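Local coordinates for protein short chain dehydrogenase (Leptospira borgpetersenii serovar Hardjo-bovis, PDB 6UH2) that binds NAD and is probably an oxidoreductase of the short-chain dehydrogenase/reductase family, acting on CH-OH groups with the dinucleotide as hydride acceptor, at residues L41-P52 and Y59-A69; F114-T125 and E171-I180. One frame throughout, in Å; residues are numbered along the deposited sequence.

Interaction 1 (L41-P52 and Y59-A69). With NAD (nicotinamide-adenine-dinucleotide), chain D.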
loop_
_atom_site.group_PDB
_atom_site.type_symbol
_atom_site.label_atom_id
_atom_site.label_comp_id
_atom_site.label_asym_id
_atom_site.label_seq_id
_atom_site.Cartn_x
_atom_site.Cartn_y
_atom_site.Cartn_z
ATOM N N LEU B 41 19.681 3.367 3.749
ATOM C CA LEU B 41 20.973 3.228 4.424
ATOM C C LEU B 41 20.802 2.884 5.902
ATOM O O LEU B 41 21.608 2.133 6.464
ATOM C CB LEU B 41 21.792 4.511 4.274
ATOM C CG LEU B 41 22.312 4.823 2.875
ATOM C CD1 LEU B 41 22.897 6.229 2.855
ATOM C CD2 LEU B 41 23.343 3.778 2.428
ATOM N N SER B 42 19.752 3.401 6.547
ATOM C CA SER B 42 19.602 3.151 7.975
ATOM C C SER B 42 19.172 1.718 8.275
ATOM O O SER B 42 19.380 1.250 9.400
ATOM C CB SER B 42 18.615 4.143 8.586
ATOM O OG SER B 42 17.286 3.755 8.291
ATOM N N VAL B 43 18.606 1.003 7.301
ATOM C CA VAL B 43 18.264 -0.409 7.477
ATOM C C VAL B 43 19.295 -1.292 6.777
ATOM O O VAL B 43 18.983 -2.406 6.345
ATOM C CB VAL B 43 16.832 -0.706 6.987
ATOM C CG1 VAL B 43 15.824 0.035 7.877
ATOM C CG2 VAL B 43 16.647 -0.312 5.513
ATOM N N SER B 44 20.531 -0.794 6.668
ATOM C CA SER B 44 21.732 -1.532 6.261
ATOM C C SER B 44 21.788 -1.881 4.777
ATOM O O SER B 44 22.672 -2.648 4.370
ATOM C CB SER B 44 21.917 -2.817 7.083
ATOM O OG SER B 44 22.104 -2.497 8.449
ATOM N N ALA B 45 20.899 -1.338 3.948
ATOM C CA ALA B 45 20.996 -1.579 2.515
ATOM C C ALA B 45 22.206 -0.849 1.933
ATOM O O ALA B 45 22.743 0.088 2.529
ATOM C CB ALA B 45 19.719 -1.121 1.801
ATOM N N ARG B 46 22.657 -1.314 0.772
ATOM C CA ARG B 46 23.575 -0.545 -0.059
ATOM C C ARG B 46 22.736 0.227 -1.064
ATOM O O ARG B 46 21.732 -0.288 -1.561
ATOM C CB ARG B 46 24.581 -1.450 -0.772
ATOM C CG ARG B 46 25.607 -2.131 0.185
ATOM C CD ARG B 46 26.389 -3.239 -0.531
ATOM N NE ARG B 46 25.577 -4.451 -0.663
ATOM C CZ ARG B 46 25.628 -5.284 -1.697
ATOM N NH1 ARG B 46 26.454 -5.042 -2.705
ATOM N NH2 ARG B 46 24.850 -6.359 -1.718
ATOM N N VAL B 47 23.117 1.478 -1.325
ATOM C CA VAL B 47 22.305 2.376 -2.141
ATOM C C VAL B 47 23.177 3.011 -3.209
ATOM O O VAL B 47 24.260 3.525 -2.908
ATOM C CB VAL B 47 21.626 3.474 -1.302
ATOM C CG1 VAL B 47 20.807 4.394 -2.223
ATOM C CG2 VAL B 47 20.749 2.855 -0.226
ATOM N N ILE B 48 22.709 2.968 -4.455
ATOM C CA ILE B 48 23.320 3.704 -5.553
ATOM C C ILE B 48 22.321 4.767 -5.998
ATOM O O ILE B 48 21.181 4.449 -6.364
ATOM C CB ILE B 48 23.712 2.783 -6.718
ATOM C CG1 ILE B 48 24.772 1.774 -6.270
ATOM C CG2 ILE B 48 24.226 3.610 -7.897
ATOM C CD1 ILE B 48 25.090 0.703 -7.287
ATOM N N CYS B 49 22.742 6.021 -5.963
ATOM C CA CYS B 49 21.921 7.126 -6.443
ATOM C C CYS B 49 22.391 7.530 -7.837
ATOM O O CYS B 49 23.577 7.825 -8.029
ATOM C CB CYS B 49 22.005 8.314 -5.483
ATOM S SG CYS B 49 21.332 9.833 -6.208
ATOM N N LEU B 50 21.471 7.528 -8.810
ATOM C CA LEU B 50 21.724 8.044 -10.153
ATOM C C LEU B 50 21.007 9.379 -10.295
ATOM O O LEU B 50 19.773 9.427 -10.254
ATOM C CB LEU B 50 21.236 7.091 -11.248
ATOM C CG LEU B 50 21.760 5.672 -11.407
ATOM C CD1 LEU B 50 21.230 5.089 -12.708
ATOM C CD2 LEU B 50 23.271 5.650 -11.395
ATOM N N ASP B 51 21.773 10.452 -10.499
ATOM C CA ASP B 51 21.207 11.795 -10.489
ATOM C C ASP B 51 22.250 12.714 -11.101
ATOM O O ASP B 51 23.442 12.511 -10.841
ATOM C CB ASP B 51 20.868 12.204 -9.044
ATOM C CG ASP B 51 19.887 13.375 -8.955
ATOM O OD1 ASP B 51 20.127 14.428 -9.586
ATOM O OD2 ASP B 51 18.885 13.249 -8.215
ATOM N N PRO B 52 21.878 13.676 -11.954
ATOM C CA PRO B 52 22.883 14.657 -12.410
ATOM C C PRO B 52 23.367 15.570 -11.301
ATOM O O PRO B 52 24.459 16.140 -11.418
ATOM C CB PRO B 52 22.148 15.443 -13.506
ATOM C CG PRO B 52 20.724 15.265 -13.206
ATOM C CD PRO B 52 20.590 13.872 -12.629
ATOM N N TYR B 59 26.484 11.466 3.358
ATOM C CA TYR B 59 26.015 10.339 4.158
ATOM C C TYR B 59 27.132 9.652 4.937
ATOM O O TYR B 59 26.837 8.925 5.893
ATOM C CB TYR B 59 25.291 9.333 3.266
ATOM C CG TYR B 59 24.058 9.916 2.627
ATOM C CD1 TYR B 59 22.904 10.122 3.374
ATOM C CD2 TYR B 59 24.043 10.264 1.282
ATOM C CE1 TYR B 59 21.768 10.661 2.805
ATOM C CE2 TYR B 59 22.902 10.804 0.695
ATOM C CZ TYR B 59 21.769 11.001 1.463
ATOM O OH TYR B 59 20.634 11.540 0.891
ATOM N N LYS B 60 28.395 9.872 4.562
ATOM C CA LYS B 60 29.549 9.311 5.275
ATOM C C LYS B 60 29.393 7.801 5.468
ATOM O O LYS B 60 29.561 7.260 6.563
ATOM C CB LYS B 60 29.755 10.023 6.616
ATOM N N SER B 61 29.047 7.116 4.382
ATOM C CA SER B 61 28.809 5.681 4.424
ATOM C C SER B 61 29.482 5.027 3.234
ATOM O O SER B 61 29.261 5.443 2.091
ATOM C CB SER B 61 27.312 5.360 4.401
ATOM O OG SER B 61 27.112 3.984 4.143
ATOM N N ASN B 62 30.277 3.988 3.491
ATOM C CA ASN B 62 30.798 3.198 2.383
ATOM C C ASN B 62 29.752 2.249 1.805
ATOM O O ASN B 62 30.069 1.469 0.906
ATOM C CB ASN B 62 32.058 2.422 2.799
ATOM C CG ASN B 62 31.807 1.406 3.906
ATOM O OD1 ASN B 62 30.667 1.133 4.289
ATOM N ND2 ASN B 62 32.894 0.829 4.423
ATOM N N ARG B 63 28.512 2.312 2.282
ATOM C CA ARG B 63 27.409 1.597 1.660
ATOM C C ARG B 63 26.610 2.483 0.711
ATOM O O ARG B 63 25.595 2.031 0.169
ATOM C CB ARG B 63 26.513 0.990 2.741
ATOM C CG ARG B 63 27.285 0.053 3.651
ATOM C CD ARG B 63 26.409 -0.591 4.707
ATOM N NE ARG B 63 25.586 -1.664 4.158
ATOM C CZ ARG B 63 26.016 -2.913 3.982
ATOM N NH1 ARG B 63 27.257 -3.247 4.314
ATOM N NH2 ARG B 63 25.204 -3.839 3.490
ATOM N N PHE B 64 27.067 3.717 0.466
ATOM C CA PHE B 64 26.410 4.648 -0.443
ATOM C C PHE B 64 27.339 5.024 -1.589
ATOM O O PHE B 64 28.530 5.241 -1.385
ATOM C CB PHE B 64 25.974 5.935 0.266
ATOM C CG PHE B 64 25.404 6.964 -0.675
ATOM C CD1 PHE B 64 24.123 6.824 -1.164
ATOM C CD2 PHE B 64 26.160 8.050 -1.087
ATOM C CE1 PHE B 64 23.583 7.755 -2.041
ATOM C CE2 PHE B 64 25.634 8.990 -1.970
ATOM C CZ PHE B 64 24.343 8.843 -2.443
ATOM N N GLU B 65 26.779 5.128 -2.791
ATOM C CA GLU B 65 27.513 5.574 -3.969
ATOM C C GLU B 65 26.624 6.482 -4.813
ATOM O O GLU B 65 25.475 6.133 -5.096
ATOM C CB GLU B 65 27.981 4.368 -4.799
ATOM C CG GLU B 65 28.585 4.721 -6.137
ATOM C CD GLU B 65 29.152 3.509 -6.855
ATOM O OE1 GLU B 65 29.027 2.380 -6.329
ATOM O OE2 GLU B 65 29.732 3.686 -7.944
ATOM N N TRP B 66 27.150 7.641 -5.209
ATOM C CA TRP B 66 26.476 8.526 -6.156
ATOM C C TRP B 66 27.125 8.382 -7.522
ATOM O O TRP B 66 28.353 8.469 -7.646
ATOM C CB TRP B 66 26.535 9.991 -5.717
ATOM C CG TRP B 66 26.082 10.974 -6.801
ATOM C CD1 TRP B 66 24.878 10.979 -7.471
ATOM C CD2 TRP B 66 26.830 12.076 -7.320
ATOM N NE1 TRP B 66 24.848 12.015 -8.385
ATOM C CE2 TRP B 66 26.030 12.708 -8.302
ATOM C CE3 TRP B 66 28.102 12.596 -7.050
ATOM C CZ2 TRP B 66 26.463 13.831 -9.008
ATOM C CZ3 TRP B 66 28.531 13.715 -7.755
ATOM C CH2 TRP B 66 27.717 14.317 -8.722
ATOM N N ILE B 67 26.306 8.162 -8.542
ATOM C CA ILE B 67 26.775 8.155 -9.919
ATOM C C ILE B 67 26.135 9.336 -10.631
ATOM O O ILE B 67 24.909 9.403 -10.765
ATOM C CB ILE B 67 26.451 6.831 -10.622
ATOM C CG1 ILE B 67 27.120 5.672 -9.871
ATOM C CG2 ILE B 67 26.897 6.889 -12.074
ATOM C CD1 ILE B 67 26.690 4.305 -10.352
ATOM N N GLN B 68 26.960 10.277 -11.074
ATOM C CA GLN B 68 26.446 11.400 -11.851
ATOM C C GLN B 68 25.955 10.885 -13.202
ATOM O O GLN B 68 26.748 10.401 -14.017
ATOM C CB GLN B 68 27.538 12.450 -12.012
ATOM C CG GLN B 68 27.132 13.675 -12.824
ATOM C CD GLN B 68 28.295 14.648 -12.984
ATOM O OE1 GLN B 68 29.238 14.628 -12.201
ATOM N NE2 GLN B 68 28.237 15.486 -14.009
ATOM N N ALA B 69 24.648 10.982 -13.448
ATOM C CA ALA B 69 24.074 10.330 -14.615
ATOM C C ALA B 69 22.796 11.028 -15.039
ATOM O O ALA B 69 22.083 11.617 -14.223
ATOM C CB ALA B 69 23.769 8.855 -14.344
HETATM P PA NAD D . 12.820 16.903 -6.764
HETATM O O1A NAD D . 12.669 17.981 -7.868
HETATM O O2A NAD D . 13.184 17.318 -5.338
HETATM O O5B NAD D . 13.861 15.728 -7.233
HETATM C C5B NAD D . 13.883 15.173 -8.535
HETATM C C4B NAD D . 15.285 14.643 -8.675
HETATM O O4B NAD D . 15.308 14.036 -10.021
HETATM C C3B NAD D . 16.362 15.739 -8.645
HETATM O O3B NAD D . 17.456 15.354 -7.777
HETATM C C2B NAD D . 16.863 15.767 -10.095
HETATM O O2B NAD D . 18.246 16.137 -10.185
HETATM C C1B NAD D . 16.558 14.333 -10.589
HETATM N N9A NAD D . 16.581 14.369 -12.048
HETATM C C8A NAD D . 16.095 15.360 -12.900
HETATM N N7A NAD D . 16.353 15.082 -14.149
HETATM C C5A NAD D . 17.055 13.877 -14.128
HETATM C C6A NAD D . 17.621 13.088 -15.123
HETATM N N6A NAD D . 17.551 13.414 -16.429
HETATM N N1A NAD D . 18.237 11.953 -14.757
HETATM C C2A NAD D . 18.315 11.615 -13.468
HETATM N N3A NAD D . 17.817 12.314 -12.446
HETATM C C4A NAD D . 17.193 13.440 -12.827
HETATM O O3 NAD D . 11.474 16.005 -6.710
HETATM P PN NAD D . 10.690 15.259 -5.514
HETATM O O1N NAD D . 9.566 16.162 -4.945
HETATM O O2N NAD D . 11.739 14.563 -4.642
HETATM O O5D NAD D . 9.889 14.170 -6.510
HETATM C C5D NAD D . 10.386 12.853 -6.614
HETATM C C4D NAD D . 9.345 12.058 -7.398
HETATM O O4D NAD D . 7.999 12.176 -6.786
HETATM C C3D NAD D . 9.167 12.653 -8.795
HETATM O O3D NAD D . 8.867 11.624 -9.745
HETATM C C2D NAD D . 7.902 13.559 -8.705
HETATM O O2D NAD D . 7.209 13.695 -9.934
HETATM C C1D NAD D . 7.074 12.718 -7.691
HETATM N N1N NAD D . 6.089 13.524 -6.886
HETATM C C2N NAD D . 6.490 14.592 -6.143
HETATM C C3N NAD D . 5.552 15.295 -5.428
HETATM C C7N NAD D . 6.000 16.466 -4.622
HETATM O O7N NAD D . 5.146 17.195 -4.142
HETATM N N7N NAD D . 7.326 16.663 -4.449
HETATM C C4N NAD D . 4.209 14.884 -5.481
HETATM C C5N NAD D . 3.838 13.814 -6.240
HETATM C C6N NAD D . 4.814 13.121 -6.952
#
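V47 and F64 begin a run of parallel bridges that ends beside the adenosine of NAD: strands 46-51 and 64-68 are neighbours in the Rossmann-type sheet, with 64-68 at its edge in this chain. The backbone ladder runs regularly from the bond of V47 N to R63 O up to that of I67 N to C49 O, the last at 2.8 Å and almost straight.

Apolar contacts form on both faces of the pair. On one, I48 CG2 meets I67 CD1 at 3.5 Å, while L50 runs alongside I67, its CD2 pressed tightly to I67 CB at 3.5 Å. On the other, C49 CB rests against the F64 ring, and L41 CD1 touches both Y59 CG and F64 CB, beside the place where Y59 CD2 covers that ring's centre.

Polar groups hold the two ends. R63, bent at chi3 (76°), brings NH2 to S44 O (2.9 Å), with R46 CG over one guanidinium face. D51 OD1 takes O2B and OD2 takes O3B of NAD, each at 2.6 Å, while S29 N also binds OD2. D51 O takes two donors: W66 NE1 at 2.9 Å, tilted from the carbonyl plane, and, on the other side, A69 N, longer and well above that plane.

Interaction 2 (F114-T125 and E171-I180). With NAD (nicotinamide-adenine-dinucleotide), chain D.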
loop_
_atom_site.group_PDB
_atom_site.type_symbol
_atom_site.label_atom_id
_atom_site.label_comp_id
_atom_site.label_asym_id
_atom_site.label_seq_id
_atom_site.Cartn_x
_atom_site.Cartn_y
_atom_site.Cartn_z
ATOM N N PHE B 114 7.702 20.415 -23.177
ATOM C CA PHE B 114 6.947 19.171 -23.263
ATOM C C PHE B 114 7.882 17.974 -23.370
ATOM O O PHE B 114 7.757 17.003 -22.612
ATOM C CB PHE B 114 6.004 19.241 -24.472
ATOM C CG PHE B 114 4.997 18.122 -24.539
ATOM C CD1 PHE B 114 5.331 16.907 -25.117
ATOM C CD2 PHE B 114 3.711 18.294 -24.042
ATOM C CE1 PHE B 114 4.407 15.879 -25.197
ATOM C CE2 PHE B 114 2.777 17.266 -24.117
ATOM C CZ PHE B 114 3.126 16.055 -24.690
ATOM N N ASN B 115 8.831 18.031 -24.311
ATOM C CA ASN B 115 9.720 16.897 -24.546
ATOM C C ASN B 115 10.649 16.637 -23.369
ATOM O O ASN B 115 11.022 15.486 -23.125
ATOM C CB ASN B 115 10.529 17.131 -25.822
ATOM C CG ASN B 115 9.663 17.105 -27.050
ATOM O OD1 ASN B 115 8.621 16.450 -27.059
ATOM N ND2 ASN B 115 10.077 17.807 -28.091
ATOM N N GLU B 116 11.055 17.681 -22.643
ATOM C CA GLU B 116 11.945 17.454 -21.507
ATOM C C GLU B 116 11.233 16.685 -20.401
ATOM O O GLU B 116 11.813 15.777 -19.795
ATOM C CB GLU B 116 12.480 18.785 -20.977
ATOM C CG GLU B 116 13.731 18.641 -20.125
ATOM C CD GLU B 116 14.796 17.790 -20.807
ATOM O OE1 GLU B 116 15.112 16.695 -20.288
ATOM O OE2 GLU B 116 15.300 18.208 -21.872
ATOM N N VAL B 117 9.966 17.015 -20.142
ATOM C CA VAL B 117 9.216 16.305 -19.107
ATOM C C VAL B 117 8.976 14.858 -19.525
ATOM O O VAL B 117 9.092 13.931 -18.708
ATOM C CB VAL B 117 7.894 17.038 -18.805
ATOM C CG1 VAL B 117 7.041 16.228 -17.811
ATOM C CG2 VAL B 117 8.171 18.450 -18.262
ATOM N N VAL B 118 8.623 14.644 -20.797
ATOM C CA VAL B 118 8.454 13.284 -21.313
ATOM C C VAL B 118 9.743 12.480 -21.143
ATOM O O VAL B 118 9.729 11.337 -20.667
ATOM C CB VAL B 118 8.002 13.332 -22.784
ATOM C CG1 VAL B 118 8.107 11.947 -23.423
ATOM C CG2 VAL B 118 6.573 13.904 -22.887
ATOM N N HIS B 119 10.879 13.065 -21.529
ATOM C CA HIS B 119 12.127 12.306 -21.518
ATOM C C HIS B 119 12.518 11.874 -20.111
ATOM O O HIS B 119 12.905 10.721 -19.903
ATOM C CB HIS B 119 13.229 13.114 -22.191
ATOM C CG HIS B 119 12.975 13.302 -23.648
ATOM N ND1 HIS B 119 13.563 14.296 -24.397
ATOM C CD2 HIS B 119 12.146 12.637 -24.484
ATOM C CE1 HIS B 119 13.119 14.222 -25.639
ATOM N NE2 HIS B 119 12.252 13.227 -25.715
ATOM N N VAL B 120 12.399 12.761 -19.124
ATOM C CA VAL B 120 12.764 12.368 -17.763
ATOM C C VAL B 120 11.745 11.381 -17.206
ATOM O O VAL B 120 12.106 10.313 -16.692
ATOM C CB VAL B 120 12.913 13.608 -16.857
ATOM C CG1 VAL B 120 13.139 13.198 -15.405
ATOM C CG2 VAL B 120 14.073 14.473 -17.336
ATOM N N ASN B 121 10.452 11.708 -17.330
ATOM C CA ASN B 121 9.418 10.919 -16.666
ATOM C C ASN B 121 9.154 9.604 -17.401
ATOM O O ASN B 121 9.179 8.533 -16.785
ATOM C CB ASN B 121 8.124 11.741 -16.531
ATOM C CG ASN B 121 8.281 12.962 -15.611
ATOM O OD1 ASN B 121 9.381 13.281 -15.135
ATOM N ND2 ASN B 121 7.169 13.660 -15.373
ATOM N N LEU B 122 8.907 9.654 -18.717
ATOM C CA LEU B 122 8.566 8.434 -19.454
ATOM C C LEU B 122 9.802 7.686 -19.957
ATOM O O LEU B 122 9.979 6.505 -19.642
ATOM C CB LEU B 122 7.633 8.742 -20.638
ATOM C CG LEU B 122 6.141 8.950 -20.402
ATOM C CD1 LEU B 122 5.416 9.059 -21.747
ATOM C CD2 LEU B 122 5.526 7.830 -19.531
ATOM N N ASN B 123 10.638 8.339 -20.779
ATOM C CA ASN B 123 11.843 7.672 -21.287
ATOM C C ASN B 123 12.724 7.167 -20.151
ATOM O O ASN B 123 13.265 6.054 -20.215
ATOM C CB ASN B 123 12.663 8.609 -22.186
ATOM C CG ASN B 123 11.980 8.894 -23.503
ATOM O OD1 ASN B 123 10.998 9.624 -23.546
ATOM N ND2 ASN B 123 12.483 8.297 -24.584
ATOM N N GLY B 124 12.906 7.979 -19.115
ATOM C CA GLY B 124 13.795 7.585 -18.035
ATOM C C GLY B 124 13.303 6.357 -17.293
ATOM O O GLY B 124 14.084 5.451 -16.993
ATOM N N THR B 125 12.007 6.311 -16.974
ATOM C CA THR B 125 11.462 5.124 -16.320
ATOM C C THR B 125 11.522 3.923 -17.255
ATOM O O THR B 125 11.864 2.813 -16.830
ATOM C CB THR B 125 10.025 5.394 -15.844
ATOM O OG1 THR B 125 10.057 6.346 -14.775
ATOM C CG2 THR B 125 9.360 4.122 -15.315
ATOM N N GLU B 171 -0.230 19.955 -18.425
ATOM C CA GLU B 171 -0.817 18.811 -19.113
ATOM C C GLU B 171 0.170 17.663 -19.237
ATOM O O GLU B 171 -0.214 16.496 -19.123
ATOM C CB GLU B 171 -1.319 19.226 -20.500
ATOM C CG GLU B 171 -0.217 19.595 -21.509
ATOM C CD GLU B 171 0.701 20.685 -20.995
ATOM O OE1 GLU B 171 0.187 21.759 -20.653
ATOM O OE2 GLU B 171 1.929 20.462 -20.900
ATOM N N VAL B 172 1.449 17.972 -19.468
ATOM C CA VAL B 172 2.410 16.917 -19.752
ATOM C C VAL B 172 2.738 16.141 -18.481
ATOM O O VAL B 172 3.072 14.952 -18.539
ATOM C CB VAL B 172 3.671 17.511 -20.420
ATOM C CG1 VAL B 172 4.408 18.473 -19.468
ATOM C CG2 VAL B 172 4.598 16.403 -20.893
ATOM N N TYR B 173 2.652 16.791 -17.316
ATOM C CA TYR B 173 2.830 16.057 -16.065
ATOM C C TYR B 173 1.705 15.047 -15.867
ATOM O O TYR B 173 1.956 13.891 -15.503
ATOM C CB TYR B 173 2.897 17.033 -14.893
ATOM C CG TYR B 173 3.380 16.415 -13.600
ATOM C CD1 TYR B 173 4.715 16.088 -13.426
ATOM C CD2 TYR B 173 2.500 16.164 -12.553
ATOM C CE1 TYR B 173 5.167 15.532 -12.226
ATOM C CE2 TYR B 173 2.937 15.603 -11.359
ATOM C CZ TYR B 173 4.273 15.291 -11.205
ATOM O OH TYR B 173 4.724 14.731 -10.022
ATOM N N ALA B 174 0.458 15.461 -16.115
ATOM C CA ALA B 174 -0.664 14.529 -16.037
ATOM C C ALA B 174 -0.492 13.389 -17.030
ATOM O O ALA B 174 -0.691 12.217 -16.693
ATOM C CB ALA B 174 -1.980 15.267 -16.297
ATOM N N MET B 175 -0.111 13.720 -18.266
ATOM C CA MET B 175 0.108 12.694 -19.284
ATOM C C MET B 175 1.161 11.688 -18.839
ATOM O O MET B 175 0.943 10.471 -18.907
ATOM C CB MET B 175 0.545 13.348 -20.592
ATOM C CG MET B 175 -0.570 13.940 -21.441
ATOM S SD MET B 175 0.211 14.792 -22.833
ATOM C CE MET B 175 -0.965 14.490 -24.164
ATOM N N THR B 176 2.331 12.173 -18.415
ATOM C CA THR B 176 3.425 11.233 -18.162
ATOM C C THR B 176 3.227 10.451 -16.868
ATOM O O THR B 176 3.670 9.299 -16.777
ATOM C CB THR B 176 4.789 11.940 -18.130
ATOM O OG1 THR B 176 4.813 12.924 -17.091
ATOM C CG2 THR B 176 5.088 12.608 -19.493
ATOM N N LYS B 177 2.574 11.033 -15.863
ATOM C CA LYS B 177 2.368 10.285 -14.625
ATOM C C LYS B 177 1.285 9.226 -14.796
ATOM O O LYS B 177 1.410 8.115 -14.264
ATOM C CB LYS B 177 2.037 11.241 -13.477
ATOM C CG LYS B 177 3.238 12.075 -13.033
ATOM C CD LYS B 177 4.406 11.166 -12.597
ATOM C CE LYS B 177 5.577 11.970 -12.066
ATOM N NZ LYS B 177 6.646 11.093 -11.482
ATOM N N ALA B 178 0.216 9.542 -15.538
ATOM C CA ALA B 178 -0.718 8.493 -15.950
ATOM C C ALA B 178 -0.010 7.405 -16.744
ATOM O O ALA B 178 -0.315 6.210 -16.593
ATOM C CB ALA B 178 -1.848 9.080 -16.796
ATOM N N GLY B 179 0.926 7.804 -17.609
ATOM C CA GLY B 179 1.665 6.829 -18.400
ATOM C C GLY B 179 2.536 5.920 -17.550
ATOM O O GLY B 179 2.698 4.737 -17.864
ATOM N N ILE B 180 3.128 6.464 -16.481
ATOM C CA ILE B 180 3.967 5.665 -15.583
ATOM C C ILE B 180 3.114 4.701 -14.776
ATOM O O ILE B 180 3.499 3.544 -14.545
ATOM C CB ILE B 180 4.790 6.593 -14.665
ATOM C CG1 ILE B 180 5.918 7.260 -15.453
ATOM C CG2 ILE B 180 5.371 5.829 -13.446
ATOM C CD1 ILE B 180 6.436 8.528 -14.786
HETATM P PA NAD D . 12.820 16.903 -6.764
HETATM O O1A NAD D . 12.669 17.981 -7.868
HETATM O O2A NAD D . 13.184 17.318 -5.338
HETATM O O5B NAD D . 13.861 15.728 -7.233
HETATM C C5B NAD D . 13.883 15.173 -8.535
HETATM C C4B NAD D . 15.285 14.643 -8.675
HETATM O O4B NAD D . 15.308 14.036 -10.021
HETATM C C3B NAD D . 16.362 15.739 -8.645
HETATM O O3B NAD D . 17.456 15.354 -7.777
HETATM C C2B NAD D . 16.863 15.767 -10.095
HETATM O O2B NAD D . 18.246 16.137 -10.185
HETATM C C1B NAD D . 16.558 14.333 -10.589
HETATM N N9A NAD D . 16.581 14.369 -12.048
HETATM C C8A NAD D . 16.095 15.360 -12.900
HETATM N N7A NAD D . 16.353 15.082 -14.149
HETATM C C5A NAD D . 17.055 13.877 -14.128
HETATM C C6A NAD D . 17.621 13.088 -15.123
HETATM N N6A NAD D . 17.551 13.414 -16.429
HETATM N N1A NAD D . 18.237 11.953 -14.757
HETATM C C2A NAD D . 18.315 11.615 -13.468
HETATM N N3A NAD D . 17.817 12.314 -12.446
HETATM C C4A NAD D . 17.193 13.440 -12.827
HETATM O O3 NAD D . 11.474 16.005 -6.710
HETATM P PN NAD D . 10.690 15.259 -5.514
HETATM O O1N NAD D . 9.566 16.162 -4.945
HETATM O O2N NAD D . 11.739 14.563 -4.642
HETATM O O5D NAD D . 9.889 14.170 -6.510
HETATM C C5D NAD D . 10.386 12.853 -6.614
HETATM C C4D NAD D . 9.345 12.058 -7.398
HETATM O O4D NAD D . 7.999 12.176 -6.786
HETATM C C3D NAD D . 9.167 12.653 -8.795
HETATM O O3D NAD D . 8.867 11.624 -9.745
HETATM C C2D NAD D . 7.902 13.559 -8.705
HETATM O O2D NAD D . 7.209 13.695 -9.934
HETATM C C1D NAD D . 7.074 12.718 -7.691
HETATM N N1N NAD D . 6.089 13.524 -6.886
HETATM C C2N NAD D . 6.490 14.592 -6.143
HETATM C C3N NAD D . 5.552 15.295 -5.428
HETATM C C7N NAD D . 6.000 16.466 -4.622
HETATM O O7N NAD D . 5.146 17.195 -4.142
HETATM N N7N NAD D . 7.326 16.663 -4.449
HETATM C C4N NAD D . 4.209 14.884 -5.481
HETATM C C5N NAD D . 3.838 13.814 -6.240
HETATM C C6N NAD D . 4.814 13.121 -6.952
#
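N121 points its amide at T176, and ND2 donates to OG1 at 3.0 Å, nearly straight (163°) and with the acceptor close to the amide plane. This polar pair lies between segments 114-125 and 171-180, nearly parallel, with axes 9.1 Å apart at closest. Each side chain is a knob in the other helix: N121 sits among Y173, T176, K177 and I180, and T176 among V117, V118, N121 and L122. With chi1 at 60°, T176 OG1 lies between its own backbone N and carbonyl carbon, from where it donates to V172 O; the hydroxyl thus passes the bond from N121 on to the helix backbone.

Apolar packing extends to both sides. Toward the start of the helices, V172 CG2 lies over one face of the F114 ring, 3.8 Å from its centroid in a CH-pi contact, while M175 SD approaches the ring edge as a Met-aromatic contact. In the other direction I180 CD1 reaches N121 O at 3.4 Å, and L122 CD2 touches T176 O.

Y173 and K177 carry the YxxxK signature of the family. Y173 OH shares a hydrogen bond of 2.7 Å with NAD O2D. K177 NZ donates to NAD O3D at 2.9 Å, and more weakly to O2D. K177 CG lies over the centre of the Y173 ring, and NZ also bonds F148 O. N121, in a wider pi-type turn at 119-123, takes I100 N on OD1, and Y173 touches S150; N121, S150, Y173 and K177 probably correspond to the Asn-Ser-Tyr-Lys tetrad of classical relatives.

Helices 111-139 and 171-191 pack here side by side, while T125 and I180 both touch N147 on strand 144-148, which seats the pair against the central parallel sheet.

From the N terminus, interaction 1 comes first: helix 31-42 runs into strand 46-51, and a connection of about a dozen residues brings the chain back as strand 64-68, closing a small loop and joining two neighbouring strands at the sheet's edge. The chain then passes through helix 74-86 and strand 93-96 to helix 111-139. Interaction 2 closes a longer loop, its 45 intervening residues holding the rest of that helix and strand 144-148, and joins helices 111-139 and 171-191. The two contacts follow in series and neither nest nor cross. The centres of interactions 1 and 2 lie about 25 Å apart, on opposite sides of the chain's centre; both touch NAD, chiefly toward opposite ends of the dinucleotide.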